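Local atomic coordinates of beta-glucosidase (Chaetomella raphigera, PDB entry 6JXG), a protein that probably hydrolyses terminal, non-reducing beta-D-glucosyl residues with release of beta-D-glucose, acting in cellulose degradation as a family 3 glycoside hydrolase. Residues 64-68 against 308-313; 99-104 against 301-306; 370-375 against 439-445. All coordinates share one frame; numbering follows the deposited sequence.

Contact 1: 64-68 against 308-313; sequences RFVQN and SWNGGL. With NAG (2-acetamido-2-deoxy-beta-D-glucopyranose), chain B.
Phe65 and Gln67 grip the 308-313 loop on the tight side of a loop-to-loop contact, in which the chain following strand 55-57 of the family 3 N-terminal domain meets a turn built as an Asx motif. That turn is closed from within by Asn310, whose OD1 accepts from Leu313 N at 2.9 Å while its ND2 bonds to Leu313 O from above the carbonyl plane. Packing is close at Gly312, where CA makes a CA-H...O contact of 3.3 Å with Phe65 O; a CB on Gly312 would run into that oxygen. Gln67 N adds a nearly straight bond (176°) to Gly312 O, 3.0 Å long. The Gln67 chain bends at chi2 (-54°), bringing NE2 back to weak bonds with Gly311 O and Phe65 O, and Asp389 takes a further bond from the same nitrogen. The Phe65 ring sets CD2 3.8 Å from Ser308 CB and meets the six-membered ring of Trp309 obliquely, the planes at 54°. With an alanine at Phe65, Trp309 CZ3 and Ser308 CB would probably lose their apolar neighbour, opening a gap between the loops. Outside the two segments Trp309 is held by Trp34, edge-to-face, and by a bond from NE1 to Gly37 O. The opposite end of the contact is looser and more exposed: there Leu313 lies against the N-linked sugar of Asn68, bonded through ND2, and Leu313 CD2 sits 3.8 Å from Gln67 CG and 3.6 Å from the acetyl methyl C8 of the NAG.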
ATOM      1  N   ARG A  64       0.075  -2.814 -15.678  1.00 10.21           N
ATOM      2  CA  ARG A  64       1.022  -1.935 -16.349  1.00  9.63           C
ATOM      3  C   ARG A  64       1.114  -2.260 -17.883  1.00 10.32           C
ATOM      4  O   ARG A  64       0.967  -3.413 -18.297  1.00  9.84           O
ATOM      5  CB  ARG A  64       2.369  -2.091 -15.696  1.00 10.30           C
ATOM      6  CG  ARG A  64       3.386  -1.011 -16.061  1.00  9.98           C
ATOM      7  CD  ARG A  64       4.710  -1.356 -15.347  1.00 10.50           C
ATOM      8  NE  ARG A  64       5.701  -0.384 -15.779  1.00 11.05           N
ATOM      9  CZ  ARG A  64       7.038  -0.544 -15.658  1.00 11.48           C
ATOM     10  NH1 ARG A  64       7.578  -1.629 -15.116  1.00  9.60           N
ATOM     11  NH2 ARG A  64       7.814   0.418 -16.128  1.00 12.70           N
ATOM     12  N   PHE A  65       1.256  -1.202 -18.667  1.00  9.83           N
ATOM     13  CA  PHE A  65       1.505  -1.184 -20.135  1.00 11.06           C
ATOM     14  C   PHE A  65       0.229  -1.450 -20.972  1.00 11.18           C
ATOM     15  O   PHE A  65       0.003  -0.807 -22.008  1.00 11.36           O
ATOM     16  CB  PHE A  65       2.657  -2.139 -20.569  1.00 11.41           C
ATOM     17  CG  PHE A  65       4.010  -1.815 -19.963  1.00 12.05           C
ATOM     18  CD1 PHE A  65       4.658  -0.622 -20.259  1.00 12.56           C
ATOM     19  CD2 PHE A  65       4.679  -2.702 -19.158  1.00 11.26           C
ATOM     20  CE1 PHE A  65       5.903  -0.309 -19.743  1.00 13.33           C
ATOM     21  CE2 PHE A  65       5.960  -2.381 -18.660  1.00 11.43           C
ATOM     22  CZ  PHE A  65       6.559  -1.193 -18.963  1.00 12.12           C
ATOM     23  N   VAL A  66      -0.563  -2.425 -20.585  1.00 10.91           N
ATOM     24  CA  VAL A  66      -1.707  -2.861 -21.378  1.00 11.42           C
ATOM     25  C   VAL A  66      -2.821  -1.809 -21.433  1.00 12.14           C
ATOM     26  O   VAL A  66      -3.160  -1.158 -20.433  1.00 11.02           O
ATOM     27  CB  VAL A  66      -2.245  -4.177 -20.797  1.00 11.85           C
ATOM     28  CG1 VAL A  66      -3.390  -4.735 -21.604  1.00 13.20           C
ATOM     29  CG2 VAL A  66      -1.146  -5.195 -20.701  1.00 11.72           C
ATOM     30  N   GLN A  67      -3.399  -1.625 -22.622  1.00 11.75           N
ATOM     31  CA  GLN A  67      -4.456  -0.698 -22.796  1.00 11.88           C
ATOM     32  C   GLN A  67      -5.800  -1.313 -22.341  1.00 11.97           C
ATOM     33  O   GLN A  67      -5.932  -2.569 -22.170  1.00 10.76           O
ATOM     34  CB  GLN A  67      -4.528  -0.195 -24.244  1.00 13.56           C
ATOM     35  CG  GLN A  67      -3.279   0.421 -24.781  1.00 13.34           C
ATOM     36  CD  GLN A  67      -2.819   1.526 -23.873  1.00 17.38           C
ATOM     37  OE1 GLN A  67      -3.569   2.439 -23.640  1.00 19.09           O
ATOM     38  NE2 GLN A  67      -1.616   1.409 -23.284  1.00 17.43           N
ATOM     39  N   ASN A  68      -6.771  -0.418 -22.138  1.00 12.35           N
ATOM     40  CA  ASN A  68      -8.138  -0.823 -21.737  1.00 12.88           C
ATOM     41  C   ASN A  68      -8.113  -1.627 -20.457  1.00 12.30           C
ATOM     42  O   ASN A  68      -8.784  -2.629 -20.341  1.00 10.98           O
ATOM     43  CB  ASN A  68      -8.791  -1.648 -22.819  1.00 14.74           C
ATOM     44  CG  ASN A  68      -9.522  -0.810 -23.808  1.00 18.15           C
ATOM     45  OD1 ASN A  68     -10.056   0.268 -23.469  1.00 17.64           O
ATOM     46  ND2 ASN A  68      -9.535  -1.262 -25.051  1.00 22.81           N
ATOM     47  N   SER A 308       3.591  -6.156 -23.695  1.00 13.89           N
ATOM     48  CA  SER A 308       4.013  -4.937 -22.980  1.00 13.51           C
ATOM     49  C   SER A 308       4.743  -3.944 -23.848  1.00 13.25           C
ATOM     50  O   SER A 308       4.828  -2.766 -23.505  1.00 13.95           O
ATOM     51  CB  SER A 308       4.919  -5.378 -21.816  1.00 13.28           C
ATOM     52  OG  SER A 308       4.161  -6.119 -20.820  1.00 12.07           O
ATOM     53  N   TRP A 309       5.338  -4.391 -24.956  1.00 12.86           N
ATOM     54  CA  TRP A 309       6.365  -3.594 -25.640  1.00 13.20           C
ATOM     55  C   TRP A 309       5.847  -3.056 -27.008  1.00 13.95           C
ATOM     56  O   TRP A 309       6.571  -2.393 -27.720  1.00 14.02           O
ATOM     57  CB  TRP A 309       7.636  -4.429 -25.854  1.00 13.50           C
ATOM     58  CG  TRP A 309       7.899  -5.388 -24.731  1.00 12.96           C
ATOM     59  CD1 TRP A 309       7.826  -6.747 -24.763  1.00 14.06           C
ATOM     60  CD2 TRP A 309       8.157  -5.034 -23.364  1.00 13.05           C
ATOM     61  NE1 TRP A 309       8.040  -7.278 -23.502  1.00 13.72           N
ATOM     62  CE2 TRP A 309       8.297  -6.247 -22.637  1.00 13.95           C
ATOM     63  CE3 TRP A 309       8.354  -3.829 -22.704  1.00 13.94           C
ATOM     64  CZ2 TRP A 309       8.496  -6.259 -21.301  1.00 14.46           C
ATOM     65  CZ3 TRP A 309       8.616  -3.854 -21.374  1.00 15.38           C
ATOM     66  CH2 TRP A 309       8.704  -5.040 -20.691  1.00 15.54           C
ATOM     67  N   ASN A 310       4.597  -3.331 -27.349  1.00 13.86           N
ATOM     68  CA  ASN A 310       4.027  -2.856 -28.665  1.00 13.20           C
ATOM     69  C   ASN A 310       2.995  -1.795 -28.484  1.00 14.14           C
ATOM     70  O   ASN A 310       2.195  -1.573 -29.390  1.00 13.85           O
ATOM     71  CB  ASN A 310       3.423  -4.096 -29.433  1.00 13.42           C
ATOM     72  CG  ASN A 310       2.094  -4.564 -28.867  1.00 13.55           C
ATOM     73  OD1 ASN A 310       1.732  -4.110 -27.800  1.00 16.64           O
ATOM     74  ND2 ASN A 310       1.372  -5.507 -29.541  1.00 12.74           N
ATOM     75  N   GLY A 311       2.973  -1.171 -27.296  1.00 13.69           N
ATOM     76  CA  GLY A 311       1.993  -0.173 -26.873  1.00 12.69           C
ATOM     77  C   GLY A 311       0.921  -0.748 -25.984  1.00 12.39           C
ATOM     78  O   GLY A 311      -0.037  -0.072 -25.664  1.00 12.05           O
ATOM     79  N   GLY A 312       1.040  -2.035 -25.630  1.00 12.73           N
ATOM     80  CA  GLY A 312       0.048  -2.686 -24.777  1.00 13.42           C
ATOM     81  C   GLY A 312      -1.167  -3.152 -25.532  1.00 13.23           C
ATOM     82  O   GLY A 312      -2.289  -3.168 -24.987  1.00 13.10           O
ATOM     83  N   LEU A 313      -0.947  -3.535 -26.782  1.00 14.79           N
ATOM     84  CA  LEU A 313      -2.059  -3.817 -27.720  1.00 14.83           C
ATOM     85  C   LEU A 313      -2.199  -5.284 -27.953  1.00 15.43           C
ATOM     86  O   LEU A 313      -1.233  -6.052 -27.900  1.00 15.03           O
ATOM     87  CB  LEU A 313      -1.821  -3.066 -29.035  1.00 15.90           C
ATOM     88  CG  LEU A 313      -1.626  -1.546 -28.884  1.00 16.45           C
ATOM     89  CD1 LEU A 313      -1.280  -0.869 -30.186  1.00 19.82           C
ATOM     90  CD2 LEU A 313      -2.885  -0.973 -28.326  1.00 17.91           C
TER
HETATM   91  C1  NAG B 801     -10.253  -0.559 -26.084  1.00 27.20           C
HETATM   92  C2  NAG B 801      -9.619  -0.561 -27.473  1.00 31.38           C
HETATM   93  C3  NAG B 801     -10.618   0.018 -28.456  1.00 36.57           C
HETATM   94  C4  NAG B 801     -11.859  -0.848 -28.418  1.00 36.32           C
HETATM   95  C5  NAG B 801     -12.409  -0.685 -27.011  1.00 35.10           C
HETATM   96  C6  NAG B 801     -13.757  -1.335 -26.733  1.00 35.57           C
HETATM   97  C7  NAG B 801      -7.205  -0.298 -27.633  1.00 33.52           C
HETATM   98  C8  NAG B 801      -6.005   0.599 -27.612  1.00 32.95           C
HETATM   99  N2  NAG B 801      -8.404   0.239 -27.489  1.00 28.98           N
HETATM  100  O3  NAG B 801     -10.027  -0.036 -29.732  1.00 37.23           O
HETATM  101  O4  NAG B 801     -12.771  -0.413 -29.407  1.00 40.44           O
HETATM  102  O5  NAG B 801     -11.471  -1.289 -26.161  1.00 28.83           O
HETATM  103  O6  NAG B 801     -13.618  -2.620 -27.288  1.00 43.84           O
HETATM  104  O7  NAG B 801      -7.072  -1.501 -27.788  1.00 40.12           O

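Contact 2: 99-104 against 301-306; sequences KALGIN and YPAVTW
Trp306 reaches Leu101 because its CG lies between its own backbone N and carbonyl carbon (chi1 45°), which turns the indole so that NE1 faces the end of helix 84-100; at the other end of the contact, an unstaggered chi1 of -144° carries the Tyr301 ring past Lys99 to Ile103. Between them the helix of the TIM-barrel-like N-terminal domain finishes in a Schellman motif, with Gly102 at positive phi and Gly102 N bonded to Lys99 O. The loop 301-306 lies across this helix end and donates to two backbone oxygens there, those of Leu101 and Ile103. Trp306 NE1 donates to Leu101 O at 2.9 Å and 157°, in the carbonyl plane and on a lone pair, with the oxygen near the indole plane. Farther round the same ring edge, Ile103 CG1 packs 3.8 Å from Trp306 CZ2, and Val304 CG1 lies over one face, toward the rim. Tyr301 OH gives a short bond of 2.6 Å to Ile103 O, whose donor is tilted from the carbonyl plane; Gly149 O is a weak second partner of the hydroxyl. The aliphatic part of Lys99 crosses the Tyr301 ring obliquely, CD 3.6 Å from CE2. The Pro302 ring packs on the last helical turn, CG 3.2 Å from Lys99 O. At the centre of the contact Gly102 CA comes within 3.3 Å of Pro302 O, and any CB there would strike Pro302 O and Ala303 O. Side chains of Ile103 and Trp306 continue inward onto Gln57 of strand 55-57. A water bridges the two segments, donating to Ala100 O at 2.7 Å and Ala303 O at 2.8 Å.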
ATOM      1  N   LYS A  99      -6.418 -11.902 -14.628  1.00 13.43           N
ATOM      2  CA  LYS A  99      -6.806 -13.206 -15.154  1.00 12.89           C
ATOM      3  C   LYS A  99      -7.302 -13.114 -16.597  1.00 13.26           C
ATOM      4  O   LYS A  99      -6.948 -13.952 -17.458  1.00 13.64           O
ATOM      5  CB  LYS A  99      -7.892 -13.860 -14.270  1.00 14.70           C
ATOM      6  CG  LYS A  99      -8.507 -15.097 -14.948  1.00 15.81           C
ATOM      7  CD  LYS A  99      -9.086 -16.120 -13.960  1.00 17.91           C
ATOM      8  CE  LYS A  99      -9.722 -17.312 -14.739  1.00 19.25           C
ATOM      9  NZ  LYS A  99     -10.967 -17.873 -14.061  1.00 19.90           N
ATOM     10  N   ALA A 100      -8.159 -12.125 -16.842  1.00 12.01           N
ATOM     11  CA  ALA A 100      -8.797 -11.995 -18.146  1.00 12.93           C
ATOM     12  C   ALA A 100      -7.736 -11.742 -19.255  1.00 12.71           C
ATOM     13  O   ALA A 100      -7.946 -12.103 -20.405  1.00 12.85           O
ATOM     14  CB  ALA A 100      -9.861 -10.910 -18.096  1.00 12.21           C
ATOM     15  N   LEU A 101      -6.612 -11.097 -18.895  1.00 11.65           N
ATOM     16  CA  LEU A 101      -5.457 -10.920 -19.748  1.00 11.55           C
ATOM     17  C   LEU A 101      -4.453 -12.084 -19.798  1.00 12.63           C
ATOM     18  O   LEU A 101      -3.452 -11.978 -20.482  1.00 12.90           O
ATOM     19  CB  LEU A 101      -4.710  -9.676 -19.250  1.00 12.80           C
ATOM     20  CG  LEU A 101      -5.507  -8.374 -19.496  1.00 12.58           C
ATOM     21  CD1 LEU A 101      -4.783  -7.146 -18.926  1.00 13.47           C
ATOM     22  CD2 LEU A 101      -5.862  -8.104 -20.941  1.00 13.29           C
ATOM     23  N   GLY A 102      -4.666 -13.132 -19.003  1.00 11.42           N
ATOM     24  CA  GLY A 102      -3.837 -14.300 -18.991  1.00 12.30           C
ATOM     25  C   GLY A 102      -2.598 -14.068 -18.129  1.00 12.67           C
ATOM     26  O   GLY A 102      -1.666 -14.823 -18.181  1.00 11.54           O
ATOM     27  N   ILE A 103      -2.632 -13.042 -17.289  1.00 12.15           N
ATOM     28  CA  ILE A 103      -1.510 -12.784 -16.356  1.00 13.17           C
ATOM     29  C   ILE A 103      -1.509 -13.820 -15.266  1.00 12.46           C
ATOM     30  O   ILE A 103      -2.506 -14.002 -14.537  1.00 15.37           O
ATOM     31  CB  ILE A 103      -1.575 -11.350 -15.800  1.00 11.95           C
ATOM     32  CG1 ILE A 103      -1.378 -10.387 -16.944  1.00 13.12           C
ATOM     33  CG2 ILE A 103      -0.520 -11.121 -14.689  1.00 12.01           C
ATOM     34  CD1 ILE A 103      -1.591  -8.955 -16.638  1.00 13.56           C
ATOM     35  N   ASN A 104      -0.385 -14.535 -15.106  1.00 12.02           N
ATOM     36  CA  ASN A 104      -0.330 -15.516 -14.042  1.00 10.80           C
ATOM     37  C   ASN A 104      -0.073 -14.929 -12.623  1.00 11.39           C
ATOM     38  O   ASN A 104      -0.742 -15.331 -11.641  1.00 11.28           O
ATOM     39  CB  ASN A 104       0.669 -16.642 -14.316  1.00 11.23           C
ATOM     40  CG  ASN A 104       0.246 -17.526 -15.517  1.00 11.49           C
ATOM     41  OD1 ASN A 104      -0.635 -18.464 -15.418  1.00 13.93           O
ATOM     42  ND2 ASN A 104       0.783 -17.202 -16.622  1.00  9.26           N
ATOM     43  N   TYR A 301      -7.252 -21.384 -17.833  1.00 18.90           N
ATOM     44  CA  TYR A 301      -6.781 -19.989 -17.761  1.00 17.91           C
ATOM     45  C   TYR A 301      -6.673 -19.326 -19.115  1.00 18.02           C
ATOM     46  O   TYR A 301      -6.163 -19.938 -20.097  1.00 17.55           O
ATOM     47  CB  TYR A 301      -5.408 -19.950 -17.069  1.00 16.89           C
ATOM     48  CG  TYR A 301      -5.212 -18.743 -16.193  1.00 14.02           C
ATOM     49  CD1 TYR A 301      -4.288 -17.791 -16.525  1.00 13.02           C
ATOM     50  CD2 TYR A 301      -5.924 -18.593 -15.023  1.00 13.63           C
ATOM     51  CE1 TYR A 301      -4.075 -16.689 -15.733  1.00 13.95           C
ATOM     52  CE2 TYR A 301      -5.757 -17.457 -14.242  1.00 13.49           C
ATOM     53  CZ  TYR A 301      -4.786 -16.539 -14.586  1.00 13.15           C
ATOM     54  OH  TYR A 301      -4.578 -15.434 -13.848  1.00 12.31           O
ATOM     55  N   PRO A 302      -7.040 -18.041 -19.208  1.00 16.45           N
ATOM     56  CA  PRO A 302      -6.782 -17.327 -20.488  1.00 16.33           C
ATOM     57  C   PRO A 302      -5.312 -17.232 -20.948  1.00 17.42           C
ATOM     58  O   PRO A 302      -4.389 -17.337 -20.131  1.00 18.63           O
ATOM     59  CB  PRO A 302      -7.362 -15.946 -20.249  1.00 16.73           C
ATOM     60  CG  PRO A 302      -8.425 -16.188 -19.204  1.00 16.08           C
ATOM     61  CD  PRO A 302      -7.852 -17.242 -18.285  1.00 16.27           C
ATOM     62  N   ALA A 303      -5.151 -17.046 -22.249  1.00 17.12           N
ATOM     63  CA  ALA A 303      -3.845 -16.901 -22.914  1.00 18.64           C
ATOM     64  C   ALA A 303      -3.484 -15.424 -22.982  1.00 15.94           C
ATOM     65  O   ALA A 303      -4.349 -14.617 -22.923  1.00 14.31           O
ATOM     66  CB  ALA A 303      -3.993 -17.419 -24.353  1.00 19.36           C
ATOM     67  N   VAL A 304      -2.194 -15.075 -23.069  1.00 15.61           N
ATOM     68  CA  VAL A 304      -1.765 -13.706 -23.299  1.00 14.84           C
ATOM     69  C   VAL A 304      -1.804 -13.468 -24.806  1.00 15.87           C
ATOM     70  O   VAL A 304      -1.166 -14.234 -25.530  1.00 17.60           O
ATOM     71  CB  VAL A 304      -0.331 -13.534 -22.757  1.00 14.57           C
ATOM     72  CG1 VAL A 304       0.276 -12.222 -23.217  1.00 13.38           C
ATOM     73  CG2 VAL A 304      -0.396 -13.620 -21.215  1.00 14.73           C
ATOM     74  N   THR A 305      -2.512 -12.432 -25.277  1.00 15.36           N
ATOM     75  CA  THR A 305      -2.572 -12.095 -26.730  1.00 14.95           C
ATOM     76  C   THR A 305      -2.085 -10.683 -26.996  1.00 15.44           C
ATOM     77  O   THR A 305      -2.325 -10.069 -28.034  1.00 16.00           O
ATOM     78  CB  THR A 305      -4.013 -12.305 -27.267  1.00 16.70           C
ATOM     79  OG1 THR A 305      -4.901 -11.318 -26.730  1.00 17.95           O
ATOM     80  CG2 THR A 305      -4.540 -13.749 -26.855  1.00 15.79           C
ATOM     81  N   TRP A 306      -1.373 -10.124 -26.024  1.00 14.77           N
ATOM     82  CA  TRP A 306      -0.928  -8.768 -26.099  1.00 13.53           C
ATOM     83  C   TRP A 306       0.608  -8.723 -25.792  1.00 13.39           C
ATOM     84  O   TRP A 306       1.213  -9.747 -25.399  1.00 12.04           O
ATOM     85  CB  TRP A 306      -1.645  -7.869 -25.062  1.00 13.72           C
ATOM     86  CG  TRP A 306      -1.731  -8.477 -23.745  1.00 12.69           C
ATOM     87  CD1 TRP A 306      -2.689  -9.262 -23.324  1.00 13.29           C
ATOM     88  CD2 TRP A 306      -0.764  -8.413 -22.698  1.00 12.96           C
ATOM     89  NE1 TRP A 306      -2.431  -9.728 -22.077  1.00 13.22           N
ATOM     90  CE2 TRP A 306      -1.239  -9.195 -21.659  1.00 12.23           C
ATOM     91  CE3 TRP A 306       0.470  -7.761 -22.541  1.00 12.71           C
ATOM     92  CZ2 TRP A 306      -0.536  -9.379 -20.488  1.00 12.38           C
ATOM     93  CZ3 TRP A 306       1.171  -7.945 -21.328  1.00 11.51           C
ATOM     94  CH2 TRP A 306       0.644  -8.665 -20.318  1.00 10.85           C
TER
HETATM   95  O   HOH W   1      -6.574 -12.937 -22.524  1.00 19.06           O

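Contact 3: 370-375 against 439-445; sequences SDRGCD and DSGEGYI
The Asp371 carboxylate and the Tyr444 ring stand almost perpendicular, their planes 81° apart: OD2 lies at the phenol edge, in the ring plane, whereas the hydroxyl meets that oxygen from above the carboxylate plane, 64° out of it. The bond from Tyr444 OH to Asp371 OD2 is short, 2.6 Å. Glu442 CD also lies at that ring's edge, and Asp371 OD1 pairs with Arg64, so each oxygen of the acid has its own partner. Tyr444 CG sits between its own backbone N and carbonyl carbon (chi1 68°), which swings the hydroxyl to Asp371. Beside the polar pair Ile445 makes the apolar contacts, CD1 3.7 Å from Asp371 CB and CG2 4.2 Å from Gly373 CA. Gly373 is the centre of an inverse gamma turn, next to the Cys369-Cys374 disulfide. These loops follow strands 351-355 and 431-438, parallel neighbours in the sheet of the family 3 C-terminal domain. At the far end Asp375 and Asp439 run antiparallel alongside one another, with Asp375 OD1 4.4 Å from Asp439 OD2. A water bridges Arg372 O (2.7 Å) and Asp439 OD2 (2.6 Å), though other acceptors compete for its two protons. Asp375 OD2 is bonded to Thr437, and Asp439 OD1 takes a weak bond from Ser440 N. Asp439 OD2 also faces Cys374 O at 3.3 Å, an approach of two acceptors that is no hydrogen bond. The Asp375 carboxylate and Cys374 O would probably raise the pKa of Asp439, partly offset by the water and Ser440 N, whereas Arg64 is consistent with a charged Asp371.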
ATOM      1  N   SER A 370       6.416   8.918 -19.531  1.00 15.38           N
ATOM      2  CA  SER A 370       6.738   7.519 -19.400  1.00 16.03           C
ATOM      3  C   SER A 370       6.677   7.110 -17.918  1.00 13.79           C
ATOM      4  O   SER A 370       7.235   7.795 -17.036  1.00 11.58           O
ATOM      5  CB  SER A 370       8.141   7.301 -19.953  1.00 17.63           C
ATOM      6  OG  SER A 370       8.535   5.975 -19.774  1.00 21.76           O
ATOM      7  N   ASP A 371       5.983   6.020 -17.619  1.00 12.94           N
ATOM      8  CA  ASP A 371       5.852   5.544 -16.237  1.00 12.41           C
ATOM      9  C   ASP A 371       5.351   6.621 -15.260  1.00 12.53           C
ATOM     10  O   ASP A 371       5.605   6.550 -14.093  1.00 11.76           O
ATOM     11  CB  ASP A 371       7.168   4.939 -15.731  1.00 13.58           C
ATOM     12  CG  ASP A 371       7.628   3.735 -16.549  1.00 13.87           C
ATOM     13  OD1 ASP A 371       6.770   3.024 -17.095  1.00 14.29           O
ATOM     14  OD2 ASP A 371       8.843   3.464 -16.556  1.00 13.62           O
ATOM     15  N   ARG A 372       4.576   7.577 -15.772  1.00 12.32           N
ATOM     16  CA  ARG A 372       3.976   8.722 -15.009  1.00 13.46           C
ATOM     17  C   ARG A 372       5.069   9.582 -14.357  1.00 13.31           C
ATOM     18  O   ARG A 372       4.830  10.233 -13.317  1.00 12.41           O
ATOM     19  CB  ARG A 372       2.956   8.266 -13.959  1.00 14.38           C
ATOM     20  CG  ARG A 372       2.044   7.132 -14.421  1.00 13.49           C
ATOM     21  CD  ARG A 372       1.006   7.656 -15.407  1.00 14.21           C
ATOM     22  NE  ARG A 372       1.519   7.769 -16.780  1.00 13.98           N
ATOM     23  CZ  ARG A 372       1.537   6.819 -17.679  1.00 14.05           C
ATOM     24  NH1 ARG A 372       2.030   7.090 -18.875  1.00 15.54           N
ATOM     25  NH2 ARG A 372       1.015   5.632 -17.452  1.00 15.46           N
ATOM     26  N   GLY A 373       6.221   9.646 -15.018  1.00 13.77           N
ATOM     27  CA  GLY A 373       7.399  10.373 -14.524  1.00 13.12           C
ATOM     28  C   GLY A 373       7.345  11.866 -14.752  1.00 14.55           C
ATOM     29  O   GLY A 373       8.288  12.475 -15.263  1.00 14.30           O
ATOM     30  N   CYS A 374       6.291  12.492 -14.296  1.00 15.35           N
ATOM     31  CA  CYS A 374       6.238  13.920 -14.151  1.00 15.99           C
ATOM     32  C   CYS A 374       5.107  14.260 -13.170  1.00 16.64           C
ATOM     33  O   CYS A 374       4.169  13.433 -12.957  1.00 15.59           O
ATOM     34  CB  CYS A 374       5.940  14.572 -15.539  1.00 17.69           C
ATOM     35  SG  CYS A 374       4.277  14.320 -16.199  1.00 17.87           S
ATOM     36  N   ASP A 375       5.090  15.522 -12.697  1.00 14.71           N
ATOM     37  CA  ASP A 375       3.976  16.037 -11.877  1.00 14.85           C
ATOM     38  C   ASP A 375       3.386  17.241 -12.606  1.00 17.72           C
ATOM     39  O   ASP A 375       3.605  18.385 -12.212  1.00 19.23           O
ATOM     40  CB  ASP A 375       4.484  16.416 -10.492  1.00 14.76           C
ATOM     41  CG  ASP A 375       3.384  16.917  -9.549  1.00 14.82           C
ATOM     42  OD1 ASP A 375       2.222  16.653  -9.803  1.00 13.98           O
ATOM     43  OD2 ASP A 375       3.701  17.655  -8.581  1.00 15.88           O
ATOM     44  N   ASP A 439       4.718  14.790  -5.330  1.00 13.58           N
ATOM     45  CA  ASP A 439       4.870  13.559  -6.056  1.00 13.30           C
ATOM     46  C   ASP A 439       6.168  12.870  -5.720  1.00 12.18           C
ATOM     47  O   ASP A 439       7.066  13.438  -5.120  1.00 11.63           O
ATOM     48  CB  ASP A 439       4.744  13.868  -7.585  1.00 13.35           C
ATOM     49  CG  ASP A 439       4.420  12.687  -8.446  1.00 14.52           C
ATOM     50  OD1 ASP A 439       4.091  11.582  -7.918  1.00 12.04           O
ATOM     51  OD2 ASP A 439       4.483  12.902  -9.727  1.00 13.06           O
ATOM     52  N   SER A 440       6.257  11.604  -6.115  1.00 11.53           N
ATOM     53  CA  SER A 440       7.488  10.842  -5.936  1.00 11.56           C
ATOM     54  C   SER A 440       7.280   9.518  -6.674  1.00 11.40           C
ATOM     55  O   SER A 440       6.200   9.215  -7.173  1.00 11.54           O
ATOM     56  CB  SER A 440       7.802  10.628  -4.426  1.00 11.32           C
ATOM     57  OG  SER A 440       6.931   9.711  -3.755  1.00 11.85           O
ATOM     58  N   GLY A 441       8.310   8.712  -6.655  1.00 12.17           N
ATOM     59  CA  GLY A 441       8.301   7.454  -7.369  1.00 11.50           C
ATOM     60  C   GLY A 441       9.517   6.601  -7.168  1.00 11.42           C
ATOM     61  O   GLY A 441      10.370   6.846  -6.298  1.00 11.37           O
ATOM     62  N   GLU A 442       9.560   5.540  -7.967  1.00 10.02           N
ATOM     63  CA  GLU A 442      10.618   4.606  -7.940  1.00  9.97           C
ATOM     64  C   GLU A 442      11.953   5.231  -8.397  1.00 10.36           C
ATOM     65  O   GLU A 442      12.005   6.110  -9.258  1.00 10.07           O
ATOM     66  CB  GLU A 442      10.235   3.389  -8.830  1.00  9.98           C
ATOM     67  CG  GLU A 442      11.209   2.246  -8.706  1.00 10.85           C
ATOM     68  CD  GLU A 442      10.750   0.976  -9.432  1.00 11.77           C
ATOM     69  OE1 GLU A 442      11.563   0.024  -9.494  1.00 14.09           O
ATOM     70  OE2 GLU A 442       9.557   0.884  -9.754  1.00 10.98           O
ATOM     71  N   GLY A 443      13.004   4.788  -7.781  1.00 10.26           N
ATOM     72  CA  GLY A 443      14.314   5.409  -8.005  1.00 12.39           C
ATOM     73  C   GLY A 443      15.067   5.064  -9.292  1.00 14.01           C
ATOM     74  O   GLY A 443      16.275   4.978  -9.247  1.00 14.34           O
ATOM     75  N   TYR A 444      14.378   4.954 -10.429  1.00 13.80           N
ATOM     76  CA  TYR A 444      15.052   4.925 -11.728  1.00 14.29           C
ATOM     77  C   TYR A 444      14.676   6.102 -12.559  1.00 16.16           C
ATOM     78  O   TYR A 444      15.137   6.204 -13.665  1.00 18.75           O
ATOM     79  CB  TYR A 444      14.873   3.612 -12.493  1.00 14.07           C
ATOM     80  CG  TYR A 444      13.483   3.344 -12.963  1.00 14.16           C
ATOM     81  CD1 TYR A 444      13.089   3.710 -14.218  1.00 13.86           C
ATOM     82  CD2 TYR A 444      12.575   2.615 -12.163  1.00 16.04           C
ATOM     83  CE1 TYR A 444      11.771   3.482 -14.691  1.00 13.90           C
ATOM     84  CE2 TYR A 444      11.271   2.403 -12.599  1.00 15.09           C
ATOM     85  CZ  TYR A 444      10.884   2.857 -13.865  1.00 15.29           C
ATOM     86  OH  TYR A 444       9.600   2.613 -14.271  1.00 15.35           O
ATOM     87  N   ILE A 445      13.854   7.011 -12.036  1.00 15.48           N
ATOM     88  CA  ILE A 445      13.380   8.160 -12.744  1.00 16.46           C
ATOM     89  C   ILE A 445      13.622   9.390 -11.845  1.00 16.93           C
ATOM     90  O   ILE A 445      13.336   9.365 -10.643  1.00 15.77           O
ATOM     91  CB  ILE A 445      11.852   8.031 -12.940  1.00 17.19           C
ATOM     92  CG1 ILE A 445      11.507   6.844 -13.867  1.00 15.45           C
ATOM     93  CG2 ILE A 445      11.300   9.272 -13.619  1.00 19.21           C
ATOM     94  CD1 ILE A 445      10.026   6.582 -14.038  1.00 15.77           C
TER
HETATM   95  O   HOH W   2       3.427  10.987 -11.190  1.00 10.26           O

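How the contacts relate
From the N terminus, the chain leaves strand 55-57 and enters contact 1 at 64-68, then reaches contact 2 at 99-104, the end of helix 84-100. Both are closed by the long loop between helices 278-294 and 323-332: its 301-306 part closes contact 2, and 308-313 then closes contact 1, so contact 2 is nested inside the larger loop. The two touch, Val66 packing against Trp306 and Leu101. Contact 3 follows in series, joining 370-375 to 439-445 within the C-terminal domain. It touches contact 1 through the salt bridge between Arg64 and Asp371, which ties the two domains together, but stays about 13 Å from contact 2 at the nearest atoms.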